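Local atomic coordinates of 2-hydroxyisobutyryl-CoA synthetase (Aquincola tertiaricarbonis, PDB entry 6HDY), a protein that belongs to the ANL superfamily of AMP-binding enzymes, joining a large AMP-binding region to a smaller C-terminal domain. Residues A[322-327]-A[340-345]; A[449-454]-A[482-487]; A[13-18]-A[36-41]; A[206-211]-A[235-240]. All coordinates share one frame; numbering follows the deposited sequence.

Overall arrangement
Along the chain the order is contact 3, contact 4, contact 1, contact 2. Contact 3 secures the segment near the N-terminus to the short helix 36-40. Contact 4 packs helix 202-213, beside the five-stranded parallel sheet, on the loop after helix 222-234. Contact 1 pairs two strands of the antiparallel sheet at the bound 8LQ, with its centre about 12 Å from the centre of the chain. Contact 2 lies in the C-terminal domain, about 36 Å from contact 1 between centres. None touches another: the widest pair, contacts 2 and 3, has centres about 57 Å apart on opposite sides of the chain's centre. Contacts 2, 3 and 4 lie at the surface, while contact 1 is buried beside the ligand.

Contact 1: residues A[322-327]-A[340-345]; sequences RGTPVY and LLSGDL. With 8LQ ([[(2~{R},3~{S},4~{R},5~{R})-5-(6-aminopurin-9-yl)-3,4-bis(oxidanyl)oxolan-2-yl]methoxy-oxidanyl-phosphoryl] (3~{S})-3-oxidanylbutanoate), chain C.
Thr324 and Asp344 meet where the two antiparallel strands separate: OG1 of Thr324, anti to its own backbone N (chi1 -169°), donates to Asp344 O at 2.7 Å, in the carbonyl plane and on a lone pair. The methyl CG2 of Thr324 meets CD1 of Leu341 at 3.6 Å, the two side chains crossing at about a right angle. Ser342 OG, between backbone N and carbonyl carbon (chi1 71°), donates to Pro325 O at 2.7 Å, a carbonyl that also accepts from the backbone N of Ser342. The same Ser342 OG receives the N-H of Asp344 N at 3.0 Å, forming an ST turn. Regular pairing resumes at Val326 and Leu341, a non-hydrogen-bonded pair, and Tyr327 and Leu340 then exchange two backbone bonds. Ser342 CB also rests 3.8 Å from Tyr327 CE2. Just after the ST turn the Asp344 carboxylate faces the ribose: Asp344 OD1 accepts a hydrogen bond from O2' of 8LQ at 2.6 Å, and OD2 one from O3' at 2.6 Å. A water in the plane of the Tyr327 ring joins its OH to Asp344 OD2, a second-shell link. One carboxylate holding both ribose hydroxyls from just after the break in one strand of a beta hairpin is characteristic of the nucleotide site of ANL enzymes.

Contact 2: residues A[449-454]-A[482-487]; sequences RAKVEL and QQLQSS
NZ of Lys451 lies 3.4 Å from CG of Gln485 and is gripped by Asn481, whose OD1 takes a hydrogen bond from it; Glu412 adds a long, weak ion pair. Asn481 belongs to the same helix, one residue before the segment, and Glu412 precedes strand 413-419. The lysine chain is extended beyond CG, and with chi1 -85° it sets CG beside the backbone N and runs past Leu484 in the opposite direction. CB of Lys451 stands 3.8 Å from Leu484 CD1, while CD of Lys451 is 4.1 Å from Leu484 CB, so the aliphatic part of the lysine lies alongside the leucine.

Leu484 is the apolar centre of the contact. CD1 takes the lysine, and CD2 of Leu484 is 3.9 Å from Val452 O and 4.0 Å from Glu453 CB. This is a helix laid on the mixed sheet of the C-terminal domain: the axes of strand 450-454, its outermost strand, and helix 482-486 run 85° apart and come within 9.7 Å. Leu484 also reaches Leu414 on the neighbouring strand 413-419, so the helix lies across more than the edge strand. Lys451 and Glu453 point from the strand to the helix side, whereas Val452 points away, and its side chain packs on Ser439 of helix 428-446.

At the other end Glu453 and Gln483 cross at about a right angle, with carboxylate and amide planes 77° apart. No hydrogen bond joins them; OE1 of Glu453 is 3.6 Å from both OE1 and NE2 of Gln483. The carboxylate is engaged elsewhere, since OE2 forms a salt bridge with Arg416.

Contact 3: residues A[13-18]-A[36-41]; sequences EEWNFP and PRRETM
The indole edge of Trp15 meets a face of the Arg38 guanidinium: CE3 of Trp15 sits over the centre of that group, 3.8 Å above its plane, and ring and guanidinium planes stand 81° apart. From the arginine's side, NH1 lies at the edge of the indole in its plane, and NH2 of Arg38 comes within 3.7 Å of CZ3 of Trp15. At the edge of the guanidinium Glu13 O lies in plane, and NH1 of Arg38 donates to it at 3.0 Å, almost straight. Beyond the contact NH2 forms a salt bridge with Glu331 and NE with Asp302, so acceptors around the rim fix the rotation of the group. The arginine chain is extended as far as CD, then bends at chi3 (70°), which turns NE out of line.

Glu13 ties the same two pieces together through its carboxylate. Its chain bends at chi2 (90°) and brings CD back to the start of helix 36-40. There each oxygen uses its syn lone pair. Glu13 OE2 accepts a hydrogen bond from Arg37 N at 2.8 Å. Glu13 OE1 accepts one from Arg38 N at 3.0 Å. Glu13 OE1 also comes within 3.4 Å of Arg38 CG, so the methylenes of that residue run beside the carboxylate. The positive end of the helix dipole would be expected to stabilise the negative charge here. Bidentate binding of a carboxylate to two successive N-H groups is characteristic of the first turn of a helix, here tied to the irregular segment near the N-terminus.

Contact 4: residues A[206-211]-A[235-240]; sequences LVQWLD and EKLNPR
Leu237 reaches from the loop to Val207, Gln208 and Asp211 on one side of helix 202-213. Its CB points toward the helix, and chi1 of -64° puts CG beside the backbone N, leaving the two methyls to make the close contacts. CD1 has the more varied surroundings. Leu237 CD1 lies 3.9 Å from Val207 CG2, the two side chains meeting obliquely, and 3.8 Å from Val207 O. Leu237 CD1 also comes 3.6 Å from NE2 of Gln208, whose chain bends at chi2 (-62°) and crosses the leucine at about a right angle, so the amide lies against the methyl. CD2 of Leu237 turns to the next helical turn and stops 3.8 Å from Asp211 CG, with both carboxylate oxygens at similar range. The methyl therefore touches the flat carboxyl group without any polar bond.

The methylenes of Glu235 add to the packing: Glu235 CB is 4.0 Å from Val207 CG2 and Glu235 CG 3.9 Å from Gln208 NE2. No hydrogen bond crosses the contact.

Lys236, with positive phi, is the C-prime residue of a Schellman motif that ends helix 222-234, and the chain turns off there; further on, Asn238 OD1 accepts the N-H of Arg240 in an Asx turn. Helix 202-213 rests Leu206 and Leu210 on helix 222-234 and strand 165-168, Val207 touches Ala232 of helix 222-234, and Trp209 packs on Leu174 of the second subunit. Residues 235-240 thus pack along the Val207, Gln208 and Asp211 side of helix 202-213 before the chain enters strand 246-249 of the parallel sheet.

Contact 1: residues A[322-327]-A[340-345]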
# COMPACT_ATOMS: atom_id res chain seq x y z
N ARG A 322 -16.49 -2.04 -33.53
CA ARG A 322 -15.99 -2.72 -32.34
C ARG A 322 -14.73 -3.52 -32.67
O ARG A 322 -14.59 -4.05 -33.78
CB ARG A 322 -17.06 -3.65 -31.74
CG ARG A 322 -18.23 -2.95 -31.05
CD ARG A 322 -19.23 -3.96 -30.50
NE ARG A 322 -20.15 -3.35 -29.53
CZ ARG A 322 -20.73 -4.00 -28.52
NH1 ARG A 322 -21.54 -3.36 -27.69
NH2 ARG A 322 -20.50 -5.30 -28.34
N GLY A 323 -13.83 -3.64 -31.70
CA GLY A 323 -12.59 -4.40 -31.85
C GLY A 323 -11.80 -4.55 -30.57
O GLY A 323 -12.30 -4.22 -29.48
N THR A 324 -10.57 -5.05 -30.67
CA THR A 324 -9.74 -5.26 -29.50
C THR A 324 -8.62 -4.22 -29.38
O THR A 324 -7.85 -4.04 -30.31
CB THR A 324 -9.21 -6.71 -29.41
OG1 THR A 324 -8.64 -6.89 -28.11
CG2 THR A 324 -8.17 -7.07 -30.48
N PRO A 325 -8.49 -3.56 -28.21
CA PRO A 325 -7.36 -2.63 -28.02
C PRO A 325 -5.99 -3.32 -28.03
O PRO A 325 -5.76 -4.35 -27.37
CB PRO A 325 -7.65 -1.98 -26.66
CG PRO A 325 -9.14 -2.24 -26.41
CD PRO A 325 -9.36 -3.59 -27.02
N VAL A 326 -5.08 -2.78 -28.85
CA VAL A 326 -3.69 -3.20 -29.02
C VAL A 326 -2.91 -1.93 -28.66
O VAL A 326 -3.24 -0.86 -29.17
CB VAL A 326 -3.38 -3.75 -30.45
CG1 VAL A 326 -1.87 -3.87 -30.71
CG2 VAL A 326 -4.08 -5.09 -30.69
N TYR A 327 -1.94 -2.05 -27.71
CA TYR A 327 -1.24 -0.88 -27.18
C TYR A 327 0.26 -0.88 -27.36
O TYR A 327 0.89 -1.93 -27.26
CB TYR A 327 -1.53 -0.72 -25.68
CG TYR A 327 -2.98 -0.68 -25.25
CD1 TYR A 327 -3.73 0.50 -25.36
CD2 TYR A 327 -3.58 -1.77 -24.63
CE1 TYR A 327 -5.04 0.57 -24.87
CE2 TYR A 327 -4.88 -1.70 -24.12
CZ TYR A 327 -5.60 -0.53 -24.26
OH TYR A 327 -6.89 -0.47 -23.79
N LEU A 340 0.97 -4.73 -27.63
CA LEU A 340 0.43 -5.74 -26.71
C LEU A 340 -1.08 -5.87 -26.93
O LEU A 340 -1.81 -4.87 -26.92
CB LEU A 340 0.75 -5.45 -25.22
CG LEU A 340 0.10 -6.35 -24.13
CD1 LEU A 340 0.68 -7.78 -24.15
CD2 LEU A 340 0.27 -5.73 -22.74
N LEU A 341 -1.51 -7.11 -27.15
CA LEU A 341 -2.90 -7.50 -27.34
C LEU A 341 -3.60 -7.49 -25.96
O LEU A 341 -3.15 -8.17 -25.05
CB LEU A 341 -2.96 -8.89 -28.01
CG LEU A 341 -4.34 -9.56 -28.15
CD1 LEU A 341 -5.28 -8.72 -29.01
CD2 LEU A 341 -4.20 -10.95 -28.76
N SER A 342 -4.65 -6.67 -25.80
CA SER A 342 -5.35 -6.56 -24.51
C SER A 342 -6.26 -7.75 -24.27
O SER A 342 -6.36 -8.21 -23.13
CB SER A 342 -6.16 -5.28 -24.43
OG SER A 342 -7.28 -5.33 -25.30
N GLY A 343 -6.89 -8.22 -25.33
CA GLY A 343 -7.87 -9.29 -25.29
C GLY A 343 -9.23 -8.76 -24.86
O GLY A 343 -10.12 -9.54 -24.51
N ASP A 344 -9.39 -7.42 -24.88
CA ASP A 344 -10.61 -6.73 -24.46
C ASP A 344 -11.44 -6.36 -25.66
O ASP A 344 -10.96 -6.44 -26.79
CB ASP A 344 -10.25 -5.49 -23.63
CG ASP A 344 -9.57 -5.82 -22.33
OD1 ASP A 344 -10.05 -6.73 -21.63
OD2 ASP A 344 -8.55 -5.18 -22.02
N LEU A 345 -12.71 -5.97 -25.42
CA LEU A 345 -13.59 -5.52 -26.49
C LEU A 345 -14.01 -4.08 -26.23
O LEU A 345 -14.34 -3.72 -25.10
CB LEU A 345 -14.81 -6.45 -26.65
CG LEU A 345 -15.58 -6.30 -27.95
CD1 LEU A 345 -14.83 -6.93 -29.11
CD2 LEU A 345 -16.97 -6.91 -27.84
N9 8LQ C . -10.02 -3.13 -17.15
C8 8LQ C . -9.15 -2.27 -16.58
N7 8LQ C . -9.67 -1.05 -16.63
C5 8LQ C . -10.86 -1.14 -17.25
C6 8LQ C . -11.83 -0.24 -17.53
N6 8LQ C . -11.62 1.03 -17.20
N1 8LQ C . -12.97 -0.59 -18.16
C2 8LQ C . -13.19 -1.92 -18.51
N3 8LQ C . -12.22 -2.84 -18.15
C4 8LQ C . -11.07 -2.43 -17.57
CAA 8LQ C . -3.75 -1.19 -13.42
CAZ 8LQ C . -5.13 -0.66 -13.90
OAE 8LQ C . -6.04 -0.62 -12.81
CAL 8LQ C . -5.74 -1.53 -15.02
CAS 8LQ C . -5.85 -2.99 -14.57
OAC 8LQ C . -6.77 -3.33 -13.83
OAQ 8LQ C . -4.83 -3.82 -14.99
PBC 8LQ C . -4.90 -5.41 -14.89
OAH 8LQ C . -4.95 -5.71 -13.33
OAD 8LQ C . -3.78 -6.09 -15.56
O5' 8LQ C . -6.26 -5.79 -15.59
C5' 8LQ C . -6.46 -5.29 -16.92
C4' 8LQ C . -7.82 -5.71 -17.42
O4' 8LQ C . -8.84 -5.18 -16.54
C3' 8LQ C . -8.03 -5.05 -18.71
O3' 8LQ C . -7.45 -5.84 -19.79
C2' 8LQ C . -9.55 -5.00 -18.77
O2' 8LQ C . -10.13 -6.33 -19.07
C1' 8LQ C . -9.88 -4.61 -17.34
O HOH W 1 -7.79 -2.54 -22.30

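Contact 2: residues A[449-454]-A[482-487]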
# COMPACT_ATOMS: atom_id res chain seq x y z
N ARG A 449 -33.61 -16.63 -22.55
CA ARG A 449 -34.37 -17.05 -21.36
C ARG A 449 -33.47 -16.88 -20.13
O ARG A 449 -32.31 -17.30 -20.15
CB ARG A 449 -34.87 -18.52 -21.51
CG ARG A 449 -35.48 -19.16 -20.24
CD ARG A 449 -36.92 -18.75 -19.92
NE ARG A 449 -37.34 -19.22 -18.60
CZ ARG A 449 -37.68 -18.44 -17.58
NH1 ARG A 449 -37.68 -17.12 -17.72
NH2 ARG A 449 -38.04 -18.97 -16.42
N ALA A 450 -33.99 -16.21 -19.10
CA ALA A 450 -33.24 -15.97 -17.88
C ALA A 450 -33.99 -16.46 -16.65
O ALA A 450 -35.06 -15.94 -16.34
CB ALA A 450 -32.90 -14.50 -17.75
N LYS A 451 -33.46 -17.50 -15.99
CA LYS A 451 -33.98 -18.04 -14.74
C LYS A 451 -33.32 -17.24 -13.59
O LYS A 451 -32.09 -17.15 -13.52
CB LYS A 451 -33.65 -19.53 -14.60
CG LYS A 451 -34.64 -20.45 -15.29
CD LYS A 451 -34.28 -21.92 -15.06
CE LYS A 451 -35.40 -22.85 -15.46
NZ LYS A 451 -35.00 -24.27 -15.34
N VAL A 452 -34.15 -16.65 -12.70
CA VAL A 452 -33.69 -15.86 -11.56
C VAL A 452 -34.02 -16.57 -10.24
O VAL A 452 -35.16 -16.93 -10.00
CB VAL A 452 -34.24 -14.40 -11.56
CG1 VAL A 452 -33.72 -13.60 -10.36
CG2 VAL A 452 -33.91 -13.68 -12.86
N GLU A 453 -33.01 -16.74 -9.39
CA GLU A 453 -33.19 -17.23 -8.03
C GLU A 453 -32.87 -16.02 -7.13
O GLU A 453 -31.82 -15.39 -7.33
CB GLU A 453 -32.22 -18.39 -7.70
CG GLU A 453 -32.46 -18.98 -6.32
CD GLU A 453 -31.29 -19.65 -5.61
OE1 GLU A 453 -31.53 -20.29 -4.56
OE2 GLU A 453 -30.15 -19.52 -6.09
N LEU A 454 -33.78 -15.65 -6.20
CA LEU A 454 -33.48 -14.54 -5.30
C LEU A 454 -32.70 -15.08 -4.11
O LEU A 454 -32.99 -16.18 -3.62
CB LEU A 454 -34.74 -13.83 -4.75
CG LEU A 454 -35.59 -12.99 -5.70
CD1 LEU A 454 -36.79 -12.43 -4.96
CD2 LEU A 454 -34.79 -11.87 -6.35
N GLN A 482 -31.47 -27.69 -11.82
CA GLN A 482 -32.25 -28.75 -11.20
C GLN A 482 -33.08 -28.22 -10.01
O GLN A 482 -34.24 -28.63 -9.85
CB GLN A 482 -31.32 -29.88 -10.74
CG GLN A 482 -30.80 -30.79 -11.85
CD GLN A 482 -29.51 -31.50 -11.50
OE1 GLN A 482 -29.18 -31.71 -10.33
NE2 GLN A 482 -28.74 -31.89 -12.51
N GLN A 483 -32.49 -27.33 -9.17
CA GLN A 483 -33.17 -26.72 -8.02
C GLN A 483 -34.28 -25.76 -8.52
O GLN A 483 -35.37 -25.75 -7.96
CB GLN A 483 -32.16 -25.96 -7.13
CG GLN A 483 -32.77 -25.35 -5.86
CD GLN A 483 -32.01 -24.16 -5.30
OE1 GLN A 483 -31.17 -23.53 -5.97
NE2 GLN A 483 -32.31 -23.80 -4.06
N LEU A 484 -33.97 -24.96 -9.58
CA LEU A 484 -34.85 -24.00 -10.24
C LEU A 484 -35.95 -24.68 -11.04
O LEU A 484 -36.98 -24.06 -11.31
CB LEU A 484 -34.07 -23.04 -11.15
CG LEU A 484 -33.40 -21.83 -10.49
CD1 LEU A 484 -32.37 -21.23 -11.41
CD2 LEU A 484 -34.42 -20.76 -10.10
N GLN A 485 -35.74 -25.95 -11.44
CA GLN A 485 -36.73 -26.73 -12.16
C GLN A 485 -37.74 -27.29 -11.14
O GLN A 485 -38.93 -27.41 -11.46
CB GLN A 485 -36.07 -27.87 -12.95
CG GLN A 485 -35.51 -27.46 -14.31
CD GLN A 485 -34.66 -28.56 -14.91
OE1 GLN A 485 -33.51 -28.77 -14.53
NE2 GLN A 485 -35.22 -29.31 -15.84
N SER A 486 -37.27 -27.62 -9.92
CA SER A 486 -38.11 -28.16 -8.85
C SER A 486 -39.00 -27.10 -8.18
O SER A 486 -40.16 -27.39 -7.87
CB SER A 486 -37.26 -28.87 -7.79
OG SER A 486 -36.79 -30.12 -8.26
N SER A 487 -38.45 -25.88 -7.95
CA SER A 487 -39.16 -24.75 -7.31
C SER A 487 -40.35 -24.24 -8.13
O SER A 487 -40.32 -24.27 -9.36
CB SER A 487 -38.18 -23.61 -7.02
OG SER A 487 -37.68 -23.05 -8.22

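Contact 3: residues A[13-18]-A[36-41]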
# COMPACT_ATOMS: atom_id res chain seq x y z
N GLU A 13 5.00 19.65 -26.42
CA GLU A 13 5.66 19.93 -25.15
C GLU A 13 6.44 18.73 -24.67
O GLU A 13 5.88 17.64 -24.58
CB GLU A 13 4.65 20.36 -24.06
CG GLU A 13 3.76 21.55 -24.40
CD GLU A 13 2.44 21.22 -25.07
OE1 GLU A 13 2.33 20.15 -25.70
OE2 GLU A 13 1.51 22.06 -24.97
N GLU A 14 7.74 18.92 -24.42
CA GLU A 14 8.71 17.94 -23.92
C GLU A 14 8.68 16.62 -24.69
O GLU A 14 8.77 15.54 -24.08
CB GLU A 14 8.52 17.75 -22.40
CG GLU A 14 8.56 19.11 -21.72
CD GLU A 14 8.57 19.09 -20.22
OE1 GLU A 14 9.63 18.73 -19.64
OE2 GLU A 14 7.57 19.53 -19.61
N TRP A 15 8.57 16.72 -26.03
CA TRP A 15 8.53 15.58 -26.94
C TRP A 15 9.93 15.06 -27.19
O TRP A 15 10.66 15.61 -27.99
CB TRP A 15 7.81 15.94 -28.24
CG TRP A 15 7.49 14.77 -29.13
CD1 TRP A 15 7.94 14.57 -30.41
CD2 TRP A 15 6.60 13.68 -28.84
NE1 TRP A 15 7.41 13.40 -30.92
CE2 TRP A 15 6.58 12.84 -29.98
CE3 TRP A 15 5.82 13.33 -27.72
CZ2 TRP A 15 5.80 11.68 -30.03
CZ3 TRP A 15 5.08 12.16 -27.77
CH2 TRP A 15 5.06 11.35 -28.92
N ASN A 16 10.32 14.01 -26.46
CA ASN A 16 11.65 13.42 -26.57
C ASN A 16 11.63 11.96 -26.13
O ASN A 16 10.87 11.59 -25.22
CB ASN A 16 12.64 14.21 -25.68
CG ASN A 16 14.11 14.03 -25.98
OD1 ASN A 16 14.54 13.92 -27.14
ND2 ASN A 16 14.93 14.09 -24.93
N PHE A 17 12.49 11.13 -26.77
CA PHE A 17 12.69 9.75 -26.36
C PHE A 17 14.18 9.49 -26.15
O PHE A 17 14.95 9.65 -27.10
CB PHE A 17 12.10 8.70 -27.31
CG PHE A 17 12.13 7.29 -26.72
CD1 PHE A 17 13.24 6.47 -26.91
CD2 PHE A 17 11.07 6.81 -25.96
CE1 PHE A 17 13.27 5.18 -26.36
CE2 PHE A 17 11.09 5.52 -25.44
CZ PHE A 17 12.20 4.71 -25.63
N PRO A 18 14.60 9.02 -24.94
CA PRO A 18 13.80 8.79 -23.72
C PRO A 18 13.24 10.10 -23.17
O PRO A 18 13.91 11.13 -23.25
CB PRO A 18 14.82 8.17 -22.74
CG PRO A 18 15.95 7.69 -23.59
CD PRO A 18 16.02 8.71 -24.70
N PRO A 36 -1.46 21.88 -23.76
CA PRO A 36 -2.36 22.33 -24.83
C PRO A 36 -2.03 21.80 -26.23
O PRO A 36 -2.96 21.33 -26.91
CB PRO A 36 -2.26 23.87 -24.77
CG PRO A 36 -1.87 24.16 -23.34
CD PRO A 36 -0.99 23.02 -22.92
N ARG A 37 -0.75 21.83 -26.66
CA ARG A 37 -0.35 21.37 -28.00
C ARG A 37 -0.59 19.90 -28.20
O ARG A 37 -1.43 19.57 -29.03
CB ARG A 37 1.10 21.74 -28.36
CG ARG A 37 1.54 21.34 -29.79
CD ARG A 37 0.75 22.07 -30.87
NE ARG A 37 1.13 21.66 -32.23
CZ ARG A 37 0.37 21.85 -33.31
NH1 ARG A 37 0.80 21.46 -34.50
NH2 ARG A 37 -0.83 22.40 -33.19
N ARG A 38 0.08 19.02 -27.42
CA ARG A 38 -0.05 17.56 -27.52
C ARG A 38 -1.51 17.07 -27.49
O ARG A 38 -1.88 16.19 -28.27
CB ARG A 38 0.78 16.87 -26.44
CG ARG A 38 2.29 16.93 -26.68
CD ARG A 38 3.13 16.46 -25.49
NE ARG A 38 3.01 15.02 -25.25
CZ ARG A 38 3.89 14.28 -24.60
NH1 ARG A 38 5.01 14.82 -24.12
NH2 ARG A 38 3.67 12.98 -24.42
N GLU A 39 -2.34 17.71 -26.65
CA GLU A 39 -3.73 17.37 -26.39
C GLU A 39 -4.76 17.89 -27.42
O GLU A 39 -5.77 17.22 -27.65
CB GLU A 39 -4.14 17.84 -24.98
CG GLU A 39 -3.34 17.18 -23.85
CD GLU A 39 -3.70 17.59 -22.43
OE1 GLU A 39 -2.87 17.42 -21.52
OE2 GLU A 39 -4.84 18.07 -22.24
N THR A 40 -4.53 19.09 -28.00
CA THR A 40 -5.47 19.71 -28.91
C THR A 40 -4.94 19.92 -30.34
O THR A 40 -5.69 20.45 -31.14
CB THR A 40 -6.03 21.05 -28.33
OG1 THR A 40 -5.05 22.08 -28.42
CG2 THR A 40 -6.54 20.93 -26.91
N MET A 41 -3.70 19.50 -30.68
CA MET A 41 -3.14 19.64 -32.05
C MET A 41 -3.93 18.87 -33.12
O MET A 41 -4.56 17.88 -32.77
CB MET A 41 -1.67 19.18 -32.08
CG MET A 41 -1.47 17.68 -31.93
SD MET A 41 0.24 17.30 -31.48
CE MET A 41 1.09 17.76 -33.00

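Contact 4: residues A[206-211]-A[235-240]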
# COMPACT_ATOMS: atom_id res chain seq x y z
N LEU A 206 -12.44 3.98 6.68
CA LEU A 206 -12.36 4.88 5.53
C LEU A 206 -13.49 5.88 5.47
O LEU A 206 -13.24 7.04 5.23
CB LEU A 206 -12.28 4.10 4.20
CG LEU A 206 -12.09 4.95 2.90
CD1 LEU A 206 -10.93 5.99 3.04
CD2 LEU A 206 -11.79 4.03 1.71
N VAL A 207 -14.73 5.42 5.65
CA VAL A 207 -15.91 6.29 5.60
C VAL A 207 -15.78 7.40 6.65
O VAL A 207 -16.07 8.56 6.32
CB VAL A 207 -17.28 5.54 5.63
CG1 VAL A 207 -17.45 4.70 4.37
CG2 VAL A 207 -17.44 4.67 6.89
N GLN A 208 -15.26 7.08 7.86
CA GLN A 208 -14.99 8.08 8.90
C GLN A 208 -13.94 9.08 8.41
O GLN A 208 -14.15 10.27 8.59
CB GLN A 208 -14.54 7.44 10.23
CG GLN A 208 -15.61 6.59 10.93
CD GLN A 208 -16.87 7.35 11.37
OE1 GLN A 208 -16.91 8.60 11.47
NE2 GLN A 208 -17.93 6.59 11.63
N TRP A 209 -12.83 8.60 7.75
CA TRP A 209 -11.78 9.47 7.21
C TRP A 209 -12.30 10.36 6.10
O TRP A 209 -11.87 11.50 6.03
CB TRP A 209 -10.54 8.68 6.74
CG TRP A 209 -9.63 8.32 7.87
CD1 TRP A 209 -9.74 7.26 8.71
CD2 TRP A 209 -8.48 9.06 8.30
NE1 TRP A 209 -8.73 7.27 9.63
CE2 TRP A 209 -7.94 8.37 9.41
CE3 TRP A 209 -7.82 10.21 7.83
CZ2 TRP A 209 -6.80 8.82 10.09
CZ3 TRP A 209 -6.68 10.63 8.50
CH2 TRP A 209 -6.20 9.96 9.62
N LEU A 210 -13.20 9.85 5.24
CA LEU A 210 -13.78 10.63 4.13
C LEU A 210 -14.74 11.71 4.66
O LEU A 210 -14.81 12.80 4.09
CB LEU A 210 -14.52 9.72 3.14
CG LEU A 210 -13.72 8.58 2.49
CD1 LEU A 210 -14.65 7.59 1.83
CD2 LEU A 210 -12.71 9.10 1.48
N ASP A 211 -15.47 11.40 5.75
CA ASP A 211 -16.39 12.34 6.41
C ASP A 211 -15.58 13.44 7.09
O ASP A 211 -15.96 14.61 7.00
CB ASP A 211 -17.26 11.60 7.43
CG ASP A 211 -18.42 12.43 7.98
OD1 ASP A 211 -19.44 12.57 7.27
OD2 ASP A 211 -18.33 12.88 9.14
N GLU A 235 -22.77 2.52 8.64
CA GLU A 235 -22.03 3.31 9.62
C GLU A 235 -22.73 4.64 9.98
O GLU A 235 -22.12 5.50 10.65
CB GLU A 235 -20.60 3.56 9.10
CG GLU A 235 -19.52 3.39 10.14
CD GLU A 235 -19.33 1.99 10.71
OE1 GLU A 235 -19.86 1.02 10.13
OE2 GLU A 235 -18.61 1.88 11.73
N LYS A 236 -24.00 4.80 9.55
CA LYS A 236 -24.89 5.95 9.75
C LYS A 236 -24.28 7.30 9.25
O LYS A 236 -24.55 8.37 9.81
CB LYS A 236 -25.40 6.03 11.21
CG LYS A 236 -26.52 5.02 11.52
CD LYS A 236 -26.94 5.04 12.99
CE LYS A 236 -27.80 3.85 13.38
NZ LYS A 236 -28.19 3.90 14.82
N LEU A 237 -23.48 7.22 8.16
CA LEU A 237 -22.88 8.37 7.50
C LEU A 237 -23.48 8.48 6.11
O LEU A 237 -23.82 7.46 5.50
CB LEU A 237 -21.34 8.24 7.39
CG LEU A 237 -20.52 8.20 8.69
CD1 LEU A 237 -19.09 7.80 8.41
CD2 LEU A 237 -20.53 9.55 9.42
N ASN A 238 -23.64 9.70 5.60
CA ASN A 238 -24.21 9.92 4.27
C ASN A 238 -23.06 10.21 3.32
O ASN A 238 -22.32 11.17 3.54
CB ASN A 238 -25.25 11.06 4.31
CG ASN A 238 -26.13 11.15 3.09
OD1 ASN A 238 -25.67 11.10 1.94
ND2 ASN A 238 -27.43 11.36 3.31
N PRO A 239 -22.89 9.38 2.26
CA PRO A 239 -21.71 9.54 1.37
C PRO A 239 -21.70 10.78 0.46
O PRO A 239 -20.69 11.06 -0.17
CB PRO A 239 -21.67 8.23 0.56
CG PRO A 239 -23.06 7.68 0.63
CD PRO A 239 -23.68 8.17 1.91
N ARG A 240 -22.81 11.54 0.42
CA ARG A 240 -22.90 12.80 -0.32
C ARG A 240 -22.18 13.91 0.48
O ARG A 240 -21.88 14.99 -0.07
CB ARG A 240 -24.37 13.18 -0.53
CG ARG A 240 -25.02 12.43 -1.69
CD ARG A 240 -26.41 12.93 -2.03
NE ARG A 240 -26.71 12.68 -3.44
CZ ARG A 240 -26.74 13.61 -4.39
NH1 ARG A 240 -26.53 14.89 -4.09
NH2 ARG A 240 -27.00 13.28 -5.65